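Local coordinates for protein methylxanthine N1-demethylase NdmA (Pseudomonas putida, PDB 6ICN) that catalyses the N1-demethylation of caffeine to theobromine and formaldehyde, as a Rieske oxygenase with a [2Fe-2S] cluster and a non-heme iron centre, at residues P155-A160 and L263-N268; R166-E171 and L282-E287. One frame throughout, in Å; residues are numbered along the deposited sequence.

Contact 1: residues P155-A160 and L263-N268; sequences PYFSAA and LHVLFN. With CFF (caffeine), chain F.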
# COMPACT_ATOMS: atom_id res chain seq x y z
N PRO A 155 24.10 18.88 -28.61
CA PRO A 155 23.34 20.14 -28.66
C PRO A 155 23.97 21.33 -27.98
O PRO A 155 24.78 21.20 -27.05
CB PRO A 155 22.02 19.75 -27.96
CG PRO A 155 21.84 18.33 -28.34
CD PRO A 155 23.22 17.72 -28.35
N TYR A 156 23.58 22.52 -28.43
CA TYR A 156 24.11 23.79 -27.94
C TYR A 156 23.31 24.28 -26.73
O TYR A 156 22.08 24.40 -26.79
CB TYR A 156 24.06 24.81 -29.08
CG TYR A 156 24.27 26.26 -28.69
CD1 TYR A 156 25.52 26.73 -28.34
CD2 TYR A 156 23.21 27.16 -28.72
CE1 TYR A 156 25.71 28.07 -28.00
CE2 TYR A 156 23.39 28.51 -28.40
CZ TYR A 156 24.64 28.95 -28.04
OH TYR A 156 24.81 30.29 -27.72
N PHE A 157 24.02 24.60 -25.66
CA PHE A 157 23.50 25.27 -24.47
C PHE A 157 24.21 26.61 -24.35
O PHE A 157 25.43 26.65 -24.13
CB PHE A 157 23.75 24.38 -23.24
CG PHE A 157 23.30 24.96 -21.92
CD1 PHE A 157 22.22 25.83 -21.83
CD2 PHE A 157 23.95 24.59 -20.75
CE1 PHE A 157 21.79 26.34 -20.59
CE2 PHE A 157 23.53 25.09 -19.51
CZ PHE A 157 22.46 25.97 -19.42
N SER A 158 23.46 27.71 -24.47
CA SER A 158 24.09 29.03 -24.59
C SER A 158 24.75 29.50 -23.28
O SER A 158 25.68 30.32 -23.31
CB SER A 158 23.06 30.06 -25.06
OG SER A 158 22.04 30.29 -24.08
N ALA A 159 24.28 29.01 -22.14
CA ALA A 159 24.71 29.55 -20.85
C ALA A 159 26.00 28.92 -20.35
O ALA A 159 26.57 29.43 -19.38
CB ALA A 159 23.62 29.35 -19.79
N ALA A 160 26.46 27.83 -20.97
CA ALA A 160 27.68 27.18 -20.51
C ALA A 160 28.84 28.17 -20.58
O ALA A 160 29.01 28.87 -21.57
CB ALA A 160 27.96 25.95 -21.36
N LEU A 263 18.59 38.16 -17.85
CA LEU A 263 18.61 36.99 -18.72
C LEU A 263 18.25 35.73 -17.94
O LEU A 263 18.69 35.53 -16.80
CB LEU A 263 20.00 36.83 -19.36
CG LEU A 263 20.22 35.66 -20.32
CD1 LEU A 263 19.26 35.74 -21.51
CD2 LEU A 263 21.66 35.59 -20.79
N HIS A 264 17.41 34.89 -18.54
CA HIS A 264 17.01 33.60 -17.99
C HIS A 264 17.03 32.61 -19.15
O HIS A 264 16.41 32.87 -20.18
CB HIS A 264 15.62 33.69 -17.34
CG HIS A 264 15.27 32.53 -16.45
ND1 HIS A 264 15.29 32.61 -15.07
CD2 HIS A 264 14.85 31.27 -16.74
CE1 HIS A 264 14.91 31.45 -14.55
NE2 HIS A 264 14.64 30.62 -15.55
N VAL A 265 17.78 31.51 -19.01
CA VAL A 265 17.95 30.55 -20.10
C VAL A 265 17.35 29.21 -19.67
O VAL A 265 17.64 28.73 -18.58
CB VAL A 265 19.43 30.36 -20.48
CG1 VAL A 265 19.56 29.44 -21.67
CG2 VAL A 265 20.09 31.72 -20.75
N LEU A 266 16.53 28.62 -20.54
CA LEU A 266 15.97 27.29 -20.33
C LEU A 266 16.54 26.35 -21.37
O LEU A 266 16.44 26.61 -22.58
CB LEU A 266 14.45 27.30 -20.41
CG LEU A 266 13.74 28.25 -19.45
CD1 LEU A 266 12.32 28.48 -19.93
CD2 LEU A 266 13.74 27.67 -18.03
N PHE A 267 17.13 25.25 -20.93
CA PHE A 267 17.68 24.25 -21.83
C PHE A 267 16.93 22.96 -21.55
O PHE A 267 17.05 22.37 -20.46
CB PHE A 267 19.18 24.09 -21.63
CG PHE A 267 19.81 23.02 -22.48
CD1 PHE A 267 20.10 23.24 -23.83
CD2 PHE A 267 20.13 21.78 -21.93
CE1 PHE A 267 20.69 22.26 -24.59
CE2 PHE A 267 20.73 20.78 -22.69
CZ PHE A 267 21.02 21.01 -24.03
N ASN A 268 16.12 22.53 -22.51
CA ASN A 268 15.28 21.35 -22.32
C ASN A 268 15.61 20.33 -23.40
O ASN A 268 15.65 20.68 -24.59
CB ASN A 268 13.79 21.73 -22.36
CG ASN A 268 12.89 20.60 -21.85
OD1 ASN A 268 12.40 19.80 -22.64
ND2 ASN A 268 12.70 20.52 -20.51
N1 CFF F . 8.33 26.59 -21.37
C2 CFF F . 8.39 27.96 -21.43
C10 CFF F . 7.93 25.84 -22.55
C6 CFF F . 8.63 25.94 -20.25
N3 CFF F . 8.76 28.67 -20.33
O11 CFF F . 8.11 28.53 -22.44
C12 CFF F . 8.82 30.13 -20.38
C4 CFF F . 9.06 28.01 -19.19
C5 CFF F . 9.01 26.67 -19.14
N9 CFF F . 9.45 28.46 -17.98
O13 CFF F . 8.58 24.74 -20.20
N7 CFF F . 9.38 26.29 -17.90
C8 CFF F . 9.65 27.39 -17.19
C14 CFF F . 9.55 25.04 -17.17
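The back of the antiparallel sheet in the catalytic domain of this Rieske oxygenase is covered here by a loop, residues 155-160, whose Phe-157 and Pro-155 pack on Phe-267 and whose Ser-158 and Ala-159 meet Val-265. Strand 263-268 thus has two different sides: Val-265 and Phe-267 turn toward the loop, while Leu-266 between them points away, into the caffeine pocket. The two phenylalanines carry most of the contact. Their centroids lie 5.0 Å apart with the planes at 36°, an oblique pairing in which Phe-157 CB sits over one face of the Phe-267 ring, 4.1 Å from its centroid, as a CH-pi contact. CD1 of Phe-157 reaches CB of Phe-267 at 3.5 Å. With CG of Phe-267 anti to its backbone N (chi1 177°), the ring extends to the loop backbone, where CE1 lies 3.4 Å from Tyr-156 O and Pro-155 CB meets the edge at CZ. Two residues earlier on the strand, Val-265 CG1 lies at the edge of the Phe-157 ring, near its plane, and also touches Ser-158 OG at 3.6 Å. No hydrogen bond joins the two segments; the loop is tied to other strands of the sheet, with Ser-158 N bonded to Asn-252 OD1 and Tyr-156 N to Ser-246 OG. A type I turn from Phe-157 to Ala-160 places the Ala-159 methyl near Val-265 CG2. On the pocket side, chi1 of -57° at Leu-266 sets CG anti to the carbonyl carbon, and the branch ends with CD1 3.4 Å from C4 of caffeine.

Contact 2: residues R166-E171 and L282-E287; sequences RIVIQE and LIFARE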
# COMPACT_ATOMS: atom_id res chain seq x y z
N ARG A 166 24.11 31.86 -13.05
CA ARG A 166 24.09 30.71 -12.16
C ARG A 166 23.26 29.61 -12.82
O ARG A 166 22.13 29.87 -13.24
CB ARG A 166 23.49 31.10 -10.80
CG ARG A 166 23.20 29.94 -9.85
CD ARG A 166 22.68 30.42 -8.49
NE ARG A 166 22.40 29.31 -7.59
CZ ARG A 166 23.32 28.69 -6.85
NH1 ARG A 166 24.58 29.09 -6.91
NH2 ARG A 166 22.97 27.69 -6.05
N ILE A 167 23.83 28.40 -12.91
CA ILE A 167 23.21 27.28 -13.61
C ILE A 167 22.68 26.27 -12.60
O ILE A 167 23.39 25.90 -11.66
CB ILE A 167 24.21 26.60 -14.56
CG1 ILE A 167 24.67 27.58 -15.64
CG2 ILE A 167 23.61 25.34 -15.17
CD1 ILE A 167 25.74 27.01 -16.56
N VAL A 168 21.44 25.80 -12.80
CA VAL A 168 20.83 24.75 -11.99
C VAL A 168 20.40 23.61 -12.91
O VAL A 168 19.68 23.83 -13.89
CB VAL A 168 19.61 25.29 -11.21
CG1 VAL A 168 18.85 24.13 -10.53
CG2 VAL A 168 20.03 26.36 -10.20
N ILE A 169 20.86 22.40 -12.60
CA ILE A 169 20.47 21.19 -13.32
C ILE A 169 19.35 20.52 -12.54
O ILE A 169 19.57 20.04 -11.41
CB ILE A 169 21.66 20.23 -13.49
CG1 ILE A 169 22.83 20.92 -14.21
CG2 ILE A 169 21.22 18.94 -14.23
CD1 ILE A 169 24.16 20.14 -14.13
N GLN A 170 18.17 20.43 -13.12
CA GLN A 170 17.09 19.79 -12.38
C GLN A 170 17.18 18.26 -12.46
O GLN A 170 17.87 17.69 -13.31
CB GLN A 170 15.73 20.26 -12.88
CG GLN A 170 15.49 21.72 -12.60
CD GLN A 170 14.03 22.10 -12.50
OE1 GLN A 170 13.71 23.27 -12.38
NE2 GLN A 170 13.13 21.12 -12.52
N GLU A 171 16.49 17.60 -11.54
CA GLU A 171 16.36 16.16 -11.66
C GLU A 171 15.53 15.82 -12.90
O GLU A 171 14.61 16.55 -13.26
CB GLU A 171 15.70 15.59 -10.41
CG GLU A 171 16.67 15.59 -9.23
CD GLU A 171 16.04 15.18 -7.92
OE1 GLU A 171 14.84 14.85 -7.91
OE2 GLU A 171 16.78 15.18 -6.91
N LEU A 282 15.87 19.35 -17.77
CA LEU A 282 15.84 20.80 -17.79
C LEU A 282 17.05 21.33 -17.03
O LEU A 282 17.29 20.95 -15.87
CB LEU A 282 14.56 21.38 -17.16
CG LEU A 282 14.55 22.92 -17.12
CD1 LEU A 282 14.41 23.49 -18.54
CD2 LEU A 282 13.44 23.47 -16.21
N ILE A 283 17.82 22.19 -17.69
CA ILE A 283 18.86 22.98 -17.06
C ILE A 283 18.46 24.43 -17.23
O ILE A 283 18.05 24.84 -18.33
CB ILE A 283 20.24 22.73 -17.70
CG1 ILE A 283 20.55 21.24 -17.76
CG2 ILE A 283 21.34 23.47 -16.93
CD1 ILE A 283 21.86 20.92 -18.44
N PHE A 284 18.55 25.23 -16.16
CA PHE A 284 18.20 26.63 -16.32
C PHE A 284 19.27 27.51 -15.70
O PHE A 284 19.91 27.15 -14.71
CB PHE A 284 16.79 26.98 -15.76
CG PHE A 284 16.66 26.86 -14.27
CD1 PHE A 284 16.32 25.65 -13.69
CD2 PHE A 284 16.86 27.96 -13.46
CE1 PHE A 284 16.19 25.54 -12.32
CE2 PHE A 284 16.75 27.86 -12.07
CZ PHE A 284 16.42 26.65 -11.50
N ALA A 285 19.47 28.67 -16.33
CA ALA A 285 20.52 29.60 -15.94
C ALA A 285 19.92 30.98 -15.77
O ALA A 285 19.01 31.37 -16.51
CB ALA A 285 21.65 29.67 -16.97
N ARG A 286 20.41 31.73 -14.78
CA ARG A 286 19.83 33.05 -14.56
C ARG A 286 20.90 34.05 -14.17
O ARG A 286 21.85 33.72 -13.45
CB ARG A 286 18.72 33.02 -13.50
CG ARG A 286 19.15 32.63 -12.09
CD ARG A 286 17.90 32.28 -11.30
NE ARG A 286 18.09 32.27 -9.85
CZ ARG A 286 18.56 31.24 -9.16
NH1 ARG A 286 18.93 30.13 -9.79
NH2 ARG A 286 18.65 31.32 -7.84
N GLU A 287 20.72 35.27 -14.67
CA GLU A 287 21.62 36.38 -14.37
C GLU A 287 21.39 36.93 -12.97
O GLU A 287 22.35 37.17 -12.22
CB GLU A 287 21.43 37.47 -15.43
CG GLU A 287 22.36 38.64 -15.31
CD GLU A 287 22.11 39.66 -16.40
OE1 GLU A 287 21.02 39.62 -17.03
OE2 GLU A 287 23.00 40.51 -16.63
O HOH W 1 19.71 29.23 -12.44
O HOH W 2 16.15 17.59 -15.46
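Val-168 and Phe-284 lie side by side and point the same way from a hydrogen-bonded antiparallel pair, with the valine over one face of the ring: its CB is 3.8 Å from the Phe-284 centroid, 25° off the normal. Phe-284 reaches this place because CG stands between its backbone N and carbonyl carbon (chi1 67°), which leans the ring over to strand 166-169 and the valine CB. Gln-170 meets the same ring differently, with CG at the edge in plane and the amide nearly perpendicular to the ring; OE1 comes 3.4 Å from Phe-284 CE1 but spends its hydrogen bond on Asn-300 ND2. Farther along this face, Arg-166 and Arg-286 run alongside with guanidinium planes almost perpendicular, Arg-166 NE 4.2 Å from Arg-286 NH1. Asp-293 pairs with both arginines and Asp-291 with Arg-286, which probably offsets the proximity of like charges. Water 1 lies at the edge of the Arg-286 guanidinium, accepting from NH1 and donating to Arg-166 O and Phe-284 O. The other face is aliphatic: the Ile-167 and Ile-283 side chains cross, their CG2 methyls a tight 3.4 Å apart, while Ile-167 CG1 packs on the Ala-285 methyl. Backbone bonds hold these side chains in register, among them Val-168 N to Phe-284 O at 2.8 Å and Gln-170 N to Leu-282 O at 2.9 Å. Segments 166-169 and 282-286 run at 163° to each other. Strand 166-175 is, within this chain, an outermost strand of the antiparallel sheet, paired with 277-286, and one face of the pair packs against helix 293-313, in the helix-grip arrangement of Rieske oxygenase catalytic domains.

In the fold
Contacts 1 and 2 share one antiparallel sheet, in which strands 263-274 and 277-286 are consecutive in the chain and adjacent; the contact centres lie about 8 Å apart. Phe-267 N is 2.8 Å from Ile-283 O, and Val-265 N is the same distance from Ala-285 O, both probable hydrogen bonds. The loop of contact 1 extends over both strands, since Phe-157 also touches Ile-283 and Ala-159 touches Ala-285. On the reverse side, Leu-266 of contact 1 packs on Phe-284 of contact 2 and lines the caffeine pocket. The side chain of Leu-282 comes within about 4 Å of caffeine and about 11 Å of the cobalt ion held by His-191, His-196 and Asp-307.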